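Local structure of peroxisomal membrane protein LPX1 (Saccharomyces cerevisiae, 2Y6U) at residues A[52-57]-A[137-142]; A[163-168]-A[283-288]; A[278-283]-A[307-312]. The protein hydrolyses acyl esters in peroxisomes, with acyl esterase, triacylglycerol lipase and phospholipase A activity. One frame throughout, in Å; residues are numbered along the deposited sequence.

Contact 1: residues A[52-57]-A[137-142]; sequences RLNLVF and ALNVVI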
loop_
_atom_site.group_PDB
_atom_site.type_symbol
_atom_site.label_atom_id
_atom_site.label_comp_id
_atom_site.label_asym_id
_atom_site.label_seq_id
_atom_site.Cartn_x
_atom_site.Cartn_y
_atom_site.Cartn_z
ATOM N N ARG A 52 -11.435 18.584 12.372
ATOM C CA ARG A 52 -10.048 18.612 12.554
ATOM C C ARG A 52 -9.366 18.583 11.157
ATOM O O ARG A 52 -9.616 17.677 10.372
ATOM C CB ARG A 52 -9.592 17.345 13.270
ATOM C CG ARG A 52 -9.542 17.338 14.788
ATOM C CD ARG A 52 -10.828 16.996 15.349
ATOM N NE ARG A 52 -10.766 15.964 16.399
ATOM C CZ ARG A 52 -11.772 15.698 17.254
ATOM N NH1 ARG A 52 -12.917 16.401 17.222
ATOM N NH2 ARG A 52 -11.629 14.716 18.156
ATOM N N LEU A 53 -8.437 19.499 10.917
ATOM C CA LEU A 53 -7.637 19.454 9.691
ATOM C C LEU A 53 -6.279 18.937 10.043
ATOM O O LEU A 53 -5.618 19.408 10.975
ATOM C CB LEU A 53 -7.481 20.809 8.998
ATOM C CG LEU A 53 -8.738 21.488 8.456
ATOM C CD1 LEU A 53 -8.413 22.914 8.062
ATOM C CD2 LEU A 53 -9.302 20.744 7.254
ATOM N N ASN A 54 -5.859 17.930 9.301
ATOM C CA ASN A 54 -4.536 17.387 9.449
ATOM C C ASN A 54 -3.767 17.620 8.132
ATOM O O ASN A 54 -4.311 17.364 7.061
ATOM C CB ASN A 54 -4.593 15.863 9.724
ATOM C CG ASN A 54 -5.343 15.535 10.989
ATOM O OD1 ASN A 54 -5.031 16.139 12.009
ATOM N ND2 ASN A 54 -6.387 14.707 10.925
ATOM N N LEU A 55 -2.555 18.075 8.246
ATOM C CA LEU A 55 -1.719 18.390 7.123
ATOM C C LEU A 55 -0.458 17.623 7.124
ATOM O O LEU A 55 0.203 17.535 8.151
ATOM C CB LEU A 55 -1.393 19.890 7.137
ATOM C CG LEU A 55 -2.398 20.888 6.651
ATOM C CD1 LEU A 55 -3.773 20.742 7.034
ATOM C CD2 LEU A 55 -1.902 22.394 6.991
ATOM N N VAL A 56 -0.074 17.100 5.960
ATOM C CA VAL A 56 1.121 16.306 5.858
ATOM C C VAL A 56 1.989 16.907 4.736
ATOM O O VAL A 56 1.514 17.069 3.667
ATOM C CB VAL A 56 0.823 14.847 5.529
ATOM C CG1 VAL A 56 2.144 14.054 5.368
ATOM C CG2 VAL A 56 -0.114 14.222 6.652
ATOM N N PHE A 57 3.201 17.334 5.058
ATOM C CA PHE A 57 4.026 18.057 4.068
ATOM C C PHE A 57 5.239 17.191 3.699
ATOM O O PHE A 57 5.922 16.676 4.581
ATOM C CB PHE A 57 4.618 19.337 4.654
ATOM C CG PHE A 57 3.650 20.474 4.782
ATOM C CD1 PHE A 57 2.852 20.602 5.924
ATOM C CD2 PHE A 57 3.532 21.417 3.771
ATOM C CE1 PHE A 57 1.969 21.673 6.041
ATOM C CE2 PHE A 57 2.669 22.495 3.899
ATOM C CZ PHE A 57 1.875 22.601 5.041
ATOM N N ALA A 137 -12.325 14.332 10.608
ATOM C CA ALA A 137 -11.054 14.839 10.181
ATOM C C ALA A 137 -11.133 15.082 8.671
ATOM O O ALA A 137 -11.929 14.433 7.953
ATOM C CB ALA A 137 -10.007 13.827 10.476
ATOM N N LEU A 138 -10.339 16.027 8.221
ATOM C CA LEU A 138 -10.026 16.159 6.821
ATOM C C LEU A 138 -8.505 16.261 6.714
ATOM O O LEU A 138 -7.886 16.989 7.434
ATOM C CB LEU A 138 -10.643 17.411 6.217
ATOM C CG LEU A 138 -12.195 17.372 6.048
ATOM C CD1 LEU A 138 -12.793 18.741 5.589
ATOM C CD2 LEU A 138 -12.720 16.198 5.066
ATOM N N ASN A 139 -7.962 15.458 5.810
ATOM C CA ASN A 139 -6.549 15.332 5.728
ATOM C C ASN A 139 -6.079 15.866 4.412
ATOM O O ASN A 139 -6.650 15.510 3.361
ATOM C CB ASN A 139 -6.218 13.864 5.804
ATOM C CG ASN A 139 -6.651 13.183 7.148
ATOM O OD1 ASN A 139 -6.570 13.782 8.218
ATOM N ND2 ASN A 139 -7.253 11.974 7.032
ATOM N N VAL A 140 -4.999 16.606 4.455
ATOM C CA VAL A 140 -4.474 17.290 3.272
ATOM C C VAL A 140 -2.999 16.944 3.133
ATOM O O VAL A 140 -2.294 16.922 4.136
ATOM C CB VAL A 140 -4.545 18.794 3.454
ATOM C CG1 VAL A 140 -3.952 19.554 2.134
ATOM C CG2 VAL A 140 -5.951 19.242 3.873
ATOM N N VAL A 141 -2.568 16.549 1.938
ATOM C CA VAL A 141 -1.134 16.278 1.684
ATOM C C VAL A 141 -0.638 17.341 0.756
ATOM O O VAL A 141 -1.320 17.677 -0.186
ATOM C CB VAL A 141 -0.876 14.855 1.124
ATOM C CG1 VAL A 141 -1.667 14.601 -0.179
ATOM C CG2 VAL A 141 0.686 14.551 0.963
ATOM N N ILE A 142 0.501 17.906 1.104
ATOM C CA ILE A 142 1.112 18.973 0.386
ATOM C C ILE A 142 2.536 18.509 0.045
ATOM O O ILE A 142 3.349 18.159 0.921
ATOM C CB ILE A 142 1.170 20.314 1.163
ATOM C CG1 ILE A 142 -0.193 20.708 1.748
ATOM C CG2 ILE A 142 1.866 21.425 0.264
ATOM C CD1 ILE A 142 -0.445 20.199 3.174
#
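Ala137 packs its CB 3.8 Å from Asn54 ND2 at the start of a parallel strand pair in the central sheet of the alpha/beta-hydrolase fold. Its CA-H also leans on Arg52 O. Leu138 begins the backbone ladder: its N-H goes to Arg52 O at 2.8 Å, and its own O accepts Asn54 N. The same alternation continues through Val140 to Ile142, five bonds in all. Asn139 makes the polar side-chain contact, its OD1 accepting a hydrogen bond from Asn54 ND2 at 2.9 Å. That donor lies almost straight ahead of the carbonyl (C=O...N angle 170°), and OD1 lies in the plane of the Asn54 amide. In both asparagines CG sits beside the backbone N (chi1 near -60°), and the side chains run side by side; their amide planes lie 26° apart. Beyond the pair, Asn139 ND2 is bonded to Leu161 O and Asn54 OD1 weakly to Lys88 N, which together probably hold both buried amides in their orientation. Val140 belongs to the other face, where its CG2 meets Leu55 CD1 at 4.1 Å. Val141 turns back to the asparagine side and rests CG2 against Val56 O. Ile142 ends the segment just before Gly143, Ser145 and Gly147, whose GxSxG pattern is probably the nucleophile elbow of this family. The side chain of Ile142 runs alongside that of Phe57, its CB 3.7 Å from Phe57 CD2.

Contact 2: residues A[163-168]-A[283-288]; sequences HLLILI and VRKRTI
Leu165 exchanges backbone bonds with both neighbours of Thr287, joining two adjacent parallel strands of the alpha/beta-hydrolase sheet. Its N donates to Arg286 O at 3.1 Å and its O accepts Ile288 N at 2.8 Å; one step on, Leu167 N reaches Ile288 O almost perfectly straight, at 179°. Before the strands are close enough to bond directly, a water takes over: it donates to His163 O and accepts Arg286 N at 2.9 Å. The polar ends of His163, Arg286 and Lys285 find partners outside the two segments. His163 ND1 accepts Asn139 N, Arg286 NH1 is bonded to Asn312 OD1, and in one of its two modelled conformers Lys285 NZ forms a salt bridge with Asp155 besides bonding to Phe162 O and Pro159 O. Thr287 works on two fronts. Its OG1 donates to Lys285 O at 2.9 Å, approaching from above the carbonyl plane, while CG2, anti to the backbone N, packs 3.5 Å from Leu167 CD1. An alanine here would probably leave Lys285 O without that mate and open a gap beside Leu167. On the opposite face of the sheet Leu164 lies alongside Arg286, with CD1 3.4 Å from the aliphatic CG of the arginine.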
loop_
_atom_site.group_PDB
_atom_site.type_symbol
_atom_site.label_atom_id
_atom_site.label_comp_id
_atom_site.label_asym_id
_atom_site.label_seq_id
_atom_site.Cartn_x
_atom_site.Cartn_y
_atom_site.Cartn_z
ATOM N N HIS A 163 -8.013 13.823 1.595
ATOM C CA HIS A 163 -9.167 14.366 0.931
ATOM C C HIS A 163 -8.790 15.439 -0.101
ATOM O O HIS A 163 -9.589 15.751 -0.941
ATOM C CB HIS A 163 -10.060 14.998 2.000
ATOM C CG HIS A 163 -10.499 14.026 3.040
ATOM N ND1 HIS A 163 -9.809 13.863 4.230
ATOM C CD2 HIS A 163 -11.499 13.090 3.041
ATOM C CE1 HIS A 163 -10.394 12.891 4.938
ATOM N NE2 HIS A 163 -11.413 12.398 4.237
ATOM N N LEU A 164 -7.660 16.073 0.092
ATOM C CA LEU A 164 -7.196 17.204 -0.744
ATOM C C LEU A 164 -5.686 17.032 -0.961
ATOM O O LEU A 164 -4.924 16.751 0.014
ATOM C CB LEU A 164 -7.484 18.508 -0.011
ATOM C CG LEU A 164 -6.944 19.773 -0.685
ATOM C CD1 LEU A 164 -7.701 19.971 -2.053
ATOM C CD2 LEU A 164 -7.183 20.982 0.241
ATOM N N LEU A 165 -5.236 17.145 -2.212
ATOM C CA LEU A 165 -3.812 17.059 -2.598
ATOM C C LEU A 165 -3.404 18.413 -3.088
ATOM O O LEU A 165 -4.152 19.052 -3.888
ATOM C CB LEU A 165 -3.624 16.051 -3.722
ATOM C CG LEU A 165 -3.542 14.583 -3.318
ATOM C CD1 LEU A 165 -4.776 13.983 -2.603
ATOM C CD2 LEU A 165 -3.122 13.833 -4.603
ATOM N N ILE A 166 -2.263 18.907 -2.630
ATOM C CA ILE A 166 -1.717 20.155 -3.087
ATOM C C ILE A 166 -0.282 19.835 -3.553
ATOM O O ILE A 166 0.585 19.414 -2.774
ATOM C CB ILE A 166 -1.678 21.236 -2.005
ATOM C CG1 ILE A 166 -3.099 21.453 -1.423
ATOM C CG2 ILE A 166 -1.041 22.533 -2.627
ATOM C CD1 ILE A 166 -3.196 22.544 -0.356
ATOM N N LEU A 167 -0.062 19.938 -4.841
ATOM C CA LEU A 167 1.182 19.577 -5.457
ATOM C C LEU A 167 1.888 20.829 -5.899
ATOM O O LEU A 167 1.359 21.590 -6.740
ATOM C CB LEU A 167 0.866 18.674 -6.677
ATOM C CG LEU A 167 -0.135 17.545 -6.511
ATOM C CD1 LEU A 167 -0.321 16.806 -7.857
ATOM C CD2 LEU A 167 0.282 16.558 -5.419
ATOM N N ILE A 168 3.091 21.076 -5.385
ATOM C CA ILE A 168 3.812 22.285 -5.734
ATOM C C ILE A 168 4.940 21.791 -6.640
ATOM O O ILE A 168 5.846 21.074 -6.206
ATOM C CB ILE A 168 4.367 22.991 -4.526
ATOM C CG1 ILE A 168 3.251 23.331 -3.483
ATOM C CG2 ILE A 168 5.167 24.285 -4.992
ATOM C CD1 ILE A 168 3.834 23.569 -2.042
ATOM N N VAL A 283 -6.808 8.897 -9.291
ATOM C CA VAL A 283 -6.742 9.902 -8.235
ATOM C C VAL A 283 -7.953 10.845 -8.448
ATOM O O VAL A 283 -7.951 11.681 -9.347
ATOM C CB VAL A 283 -5.425 10.693 -8.250
ATOM C CG1 VAL A 283 -5.459 11.897 -7.245
ATOM C CG2 VAL A 283 -4.242 9.680 -7.943
ATOM N N ARG A 284 -8.973 10.631 -7.648
ATOM C CA ARG A 284 -10.296 11.286 -7.850
ATOM C C ARG A 284 -10.438 12.522 -6.978
ATOM O O ARG A 284 -11.372 13.321 -7.175
ATOM C CB ARG A 284 -11.420 10.338 -7.481
ATOM C CG ARG A 284 -11.471 9.143 -8.300
ATOM C CD ARG A 284 -12.728 8.496 -7.838
ATOM N NE ARG A 284 -12.768 7.086 -8.102
ATOM C CZ ARG A 284 -13.861 6.350 -7.934
ATOM N NH1 ARG A 284 -14.977 6.913 -7.452
ATOM N NH2 ARG A 284 -13.827 5.054 -8.223
ATOM N N LYS A 285 -9.491 12.741 -6.094
ATOM C CA LYS A 285 -9.542 13.829 -5.144
ATOM C C LYS A 285 -9.294 15.169 -5.776
ATOM O O LYS A 285 -8.528 15.289 -6.708
ATOM C CB LYS A 285 -8.443 13.634 -4.062
ATOM C CG LYS A 285 -8.459 12.312 -3.384
ATOM C CD LYS A 285 -9.781 12.010 -2.615
ATOM C CE LYS A 285 -9.826 10.571 -2.093
ATOM N NZ LYS A 285 -8.671 10.242 -1.240
ATOM N N ARG A 286 -9.874 16.204 -5.196
ATOM C CA ARG A 286 -9.488 17.534 -5.557
ATOM C C ARG A 286 -7.979 17.688 -5.408
ATOM O O ARG A 286 -7.433 17.413 -4.346
ATOM C CB ARG A 286 -10.170 18.478 -4.570
ATOM C CG ARG A 286 -9.742 19.918 -4.773
ATOM C CD ARG A 286 -10.540 20.482 -5.787
ATOM N NE ARG A 286 -10.552 21.962 -5.946
ATOM C CZ ARG A 286 -10.748 22.572 -7.138
ATOM N NH1 ARG A 286 -10.897 21.875 -8.297
ATOM N NH2 ARG A 286 -10.782 23.910 -7.182
ATOM N N THR A 287 -7.324 18.143 -6.471
ATOM C CA THR A 287 -5.898 18.272 -6.555
ATOM C C THR A 287 -5.541 19.648 -7.089
ATOM O O THR A 287 -6.032 20.132 -8.215
ATOM C CB THR A 287 -5.372 17.162 -7.481
ATOM O OG1 THR A 287 -5.743 15.896 -6.964
ATOM C CG2 THR A 287 -3.815 17.258 -7.587
ATOM N N ILE A 288 -4.831 20.380 -6.268
ATOM C CA ILE A 288 -4.337 21.698 -6.616
ATOM C C ILE A 288 -2.909 21.540 -7.120
ATOM O O ILE A 288 -2.079 20.916 -6.452
ATOM C CB ILE A 288 -4.289 22.577 -5.364
ATOM C CG1 ILE A 288 -5.598 22.544 -4.595
ATOM C CG2 ILE A 288 -3.835 23.979 -5.717
ATOM C CD1 ILE A 288 -6.946 22.898 -5.451
HETATM O O HOH W 1 -11.485 15.630 -2.874
#

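Contact 3: residues A[278-283]-A[307-312]; sequences SNVKFV and QKTLQN
Val280 meets the end of helix 300-309 with one methyl: CG1, anti to the backbone N (chi1 175°), rests against Thr309 CG2 and lies 3.7 Å from Leu310 CD2. Its side chain crosses that of Thr309 at about a right angle. Lys281 presents its backbone to the same threonine methyl, with N 3.5 Å from Thr309 CG2. The hydroxyl of Thr309 is engaged on its own helix, OG1 bonding to Phe305 O, leaving its methyl CG2 to face Val280 and Lys281. Beyond CB the lysine leads away, and its NZ bonds to Ser278 OG of the second subunit. Val283 closes the apolar group by lying alongside Leu310, CG1 to CD2 at 3.7 Å, so that Leu310 CD2 touches both valines. The polar link runs through water. One molecule lies 2.7 Å from Val283 O and 3.0 Å from Thr309 O, within hydrogen-bonding distance of both, and accepts Gln311 N at 2.8 Å. A second, also hydrogen-bonded to Val283 O, accepts Asn312 N at 2.9 Å. The contact thus joins the chain leaving helix 273-279 to the chain leaving helix 300-309, just before strand 313-318. Helix 146-157 packs against Asn279 and Val283, and around Ser278, Asn279 and Phe282 the second subunit of the dimer adjoins the site.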
loop_
_atom_site.group_PDB
_atom_site.type_symbol
_atom_site.label_atom_id
_atom_site.label_comp_id
_atom_site.label_asym_id
_atom_site.label_seq_id
_atom_site.Cartn_x
_atom_site.Cartn_y
_atom_site.Cartn_z
ATOM N N SER A 278 0.678 5.618 -14.931
ATOM C CA SER A 278 -0.443 4.772 -15.341
ATOM C C SER A 278 -1.722 4.879 -14.386
ATOM O O SER A 278 -2.839 4.423 -14.765
ATOM C CB SER A 278 0.020 3.337 -15.346
ATOM O OG SER A 278 -0.999 2.499 -15.892
ATOM N N ASN A 279 -1.505 5.369 -13.194
ATOM C CA ASN A 279 -2.467 5.409 -12.124
ATOM C C ASN A 279 -3.008 6.751 -11.721
ATOM O O ASN A 279 -3.943 6.855 -10.869
ATOM C CB ASN A 279 -1.949 4.622 -10.900
ATOM C CG ASN A 279 -2.023 3.179 -11.169
ATOM O OD1 ASN A 279 -3.128 2.680 -11.474
ATOM N ND2 ASN A 279 -0.879 2.474 -11.247
ATOM N N VAL A 280 -2.472 7.826 -12.284
ATOM C CA VAL A 280 -3.014 9.165 -11.999
ATOM C C VAL A 280 -4.531 9.257 -12.297
ATOM O O VAL A 280 -5.269 9.923 -11.550
ATOM C CB VAL A 280 -2.196 10.246 -12.753
ATOM C CG1 VAL A 280 -2.869 11.653 -12.531
ATOM C CG2 VAL A 280 -0.808 10.318 -12.119
ATOM N N LYS A 281 -4.971 8.514 -13.263
ATOM C CA LYS A 281 -6.372 8.427 -13.609
ATOM C C LYS A 281 -7.285 7.937 -12.435
ATOM O O LYS A 281 -8.495 8.201 -12.489
ATOM C CB LYS A 281 -6.629 7.608 -14.855
ATOM C CG LYS A 281 -6.312 6.102 -14.736
ATOM C CD LYS A 281 -6.463 5.279 -15.991
ATOM C CE LYS A 281 -6.182 3.821 -15.683
ATOM N NZ LYS A 281 -6.123 2.988 -16.887
ATOM N N PHE A 282 -6.697 7.259 -11.426
ATOM C CA PHE A 282 -7.465 6.767 -10.288
ATOM C C PHE A 282 -7.553 7.775 -9.162
ATOM O O PHE A 282 -8.248 7.551 -8.174
ATOM C CB PHE A 282 -6.902 5.428 -9.804
ATOM C CG PHE A 282 -7.188 4.320 -10.765
ATOM C CD1 PHE A 282 -8.493 3.941 -11.042
ATOM C CD2 PHE A 282 -6.165 3.686 -11.452
ATOM C CE1 PHE A 282 -8.738 2.858 -11.849
ATOM C CE2 PHE A 282 -6.406 2.679 -12.311
ATOM C CZ PHE A 282 -7.690 2.249 -12.554
ATOM N N VAL A 283 -6.808 8.897 -9.291
ATOM C CA VAL A 283 -6.742 9.902 -8.235
ATOM C C VAL A 283 -7.953 10.845 -8.448
ATOM O O VAL A 283 -7.951 11.681 -9.347
ATOM C CB VAL A 283 -5.425 10.693 -8.250
ATOM C CG1 VAL A 283 -5.459 11.897 -7.245
ATOM C CG2 VAL A 283 -4.242 9.680 -7.943
ATOM N N GLN A 307 -2.962 17.918 -15.919
ATOM C CA GLN A 307 -4.193 18.548 -16.286
ATOM C C GLN A 307 -5.158 17.678 -17.058
ATOM O O GLN A 307 -6.350 17.861 -16.979
ATOM C CB GLN A 307 -3.871 19.880 -17.052
ATOM C CG GLN A 307 -4.514 20.122 -18.241
ATOM C CD GLN A 307 -4.040 21.411 -18.960
ATOM O OE1 GLN A 307 -3.312 22.224 -18.386
ATOM N NE2 GLN A 307 -4.354 21.507 -20.228
ATOM N N LYS A 308 -4.653 16.835 -17.942
ATOM C CA LYS A 308 -5.476 16.005 -18.749
ATOM C C LYS A 308 -5.977 14.775 -17.968
ATOM O O LYS A 308 -6.906 14.104 -18.390
ATOM C CB LYS A 308 -4.680 15.543 -19.978
ATOM C CG LYS A 308 -4.495 16.635 -21.000
ATOM C CD LYS A 308 -3.423 16.336 -22.040
ATOM C CE LYS A 308 -3.363 17.449 -23.122
ATOM N NZ LYS A 308 -2.054 17.438 -23.841
ATOM N N THR A 309 -5.320 14.466 -16.874
ATOM C CA THR A 309 -5.522 13.170 -16.268
ATOM C C THR A 309 -6.252 13.170 -14.896
ATOM O O THR A 309 -6.970 12.194 -14.557
ATOM C CB THR A 309 -4.169 12.368 -16.218
ATOM O OG1 THR A 309 -3.564 12.357 -17.517
ATOM C CG2 THR A 309 -4.447 10.869 -15.857
ATOM N N LEU A 310 -6.072 14.232 -14.174
ATOM C CA LEU A 310 -6.712 14.451 -12.878
ATOM C C LEU A 310 -8.126 14.976 -13.125
ATOM O O LEU A 310 -8.301 16.050 -13.726
ATOM C CB LEU A 310 -5.857 15.367 -12.069
ATOM C CG LEU A 310 -4.566 14.847 -11.468
ATOM C CD1 LEU A 310 -3.664 15.993 -10.972
ATOM C CD2 LEU A 310 -4.958 13.832 -10.352
ATOM N N GLN A 311 -9.142 14.223 -12.660
ATOM C CA GLN A 311 -10.540 14.591 -12.925
ATOM C C GLN A 311 -10.934 15.863 -12.213
ATOM O O GLN A 311 -11.775 16.555 -12.687
ATOM C CB GLN A 311 -11.518 13.498 -12.452
ATOM C CG GLN A 311 -11.656 12.310 -13.331
ATOM C CD GLN A 311 -12.387 11.059 -12.619
ATOM O OE1 GLN A 311 -12.365 10.838 -11.341
ATOM N NE2 GLN A 311 -12.970 10.231 -13.471
ATOM N N ASN A 312 -10.363 16.130 -11.040
ATOM C CA ASN A 312 -10.742 17.268 -10.235
ATOM C C ASN A 312 -9.513 18.086 -10.000
ATOM O O ASN A 312 -8.782 17.889 -9.034
ATOM C CB ASN A 312 -11.406 16.810 -8.911
ATOM C CG ASN A 312 -12.082 17.951 -8.132
ATOM O OD1 ASN A 312 -11.992 19.137 -8.550
ATOM N ND2 ASN A 312 -12.753 17.627 -7.018
HETATM O O HOH W 2 -8.563 14.460 -9.475
HETATM O O HOH W 3 -8.418 11.594 -11.980
#

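In the fold
Two of the contacts are pairings within the central sheet; the third lies beside it. Contact 1 joins strands 51-58 and 137-144, contact 2 joins 164-168 and 286-292, and strands 137-144 and 164-168 are neighbours, so four consecutive parallel strands are linked; the centres lie about 11 Å apart. The centre of contact 3 lies about 10 Å from that of contact 2 and about 21 Å from that of contact 1, among the ends of helices 273-279 and 300-309, just before strand 313-318. Along the chain contact 1 closes first, whereas contacts 2 and 3 interlock and share Val283. The series runs from the strand leading to the probable nucleophile elbow out to the subunit interface.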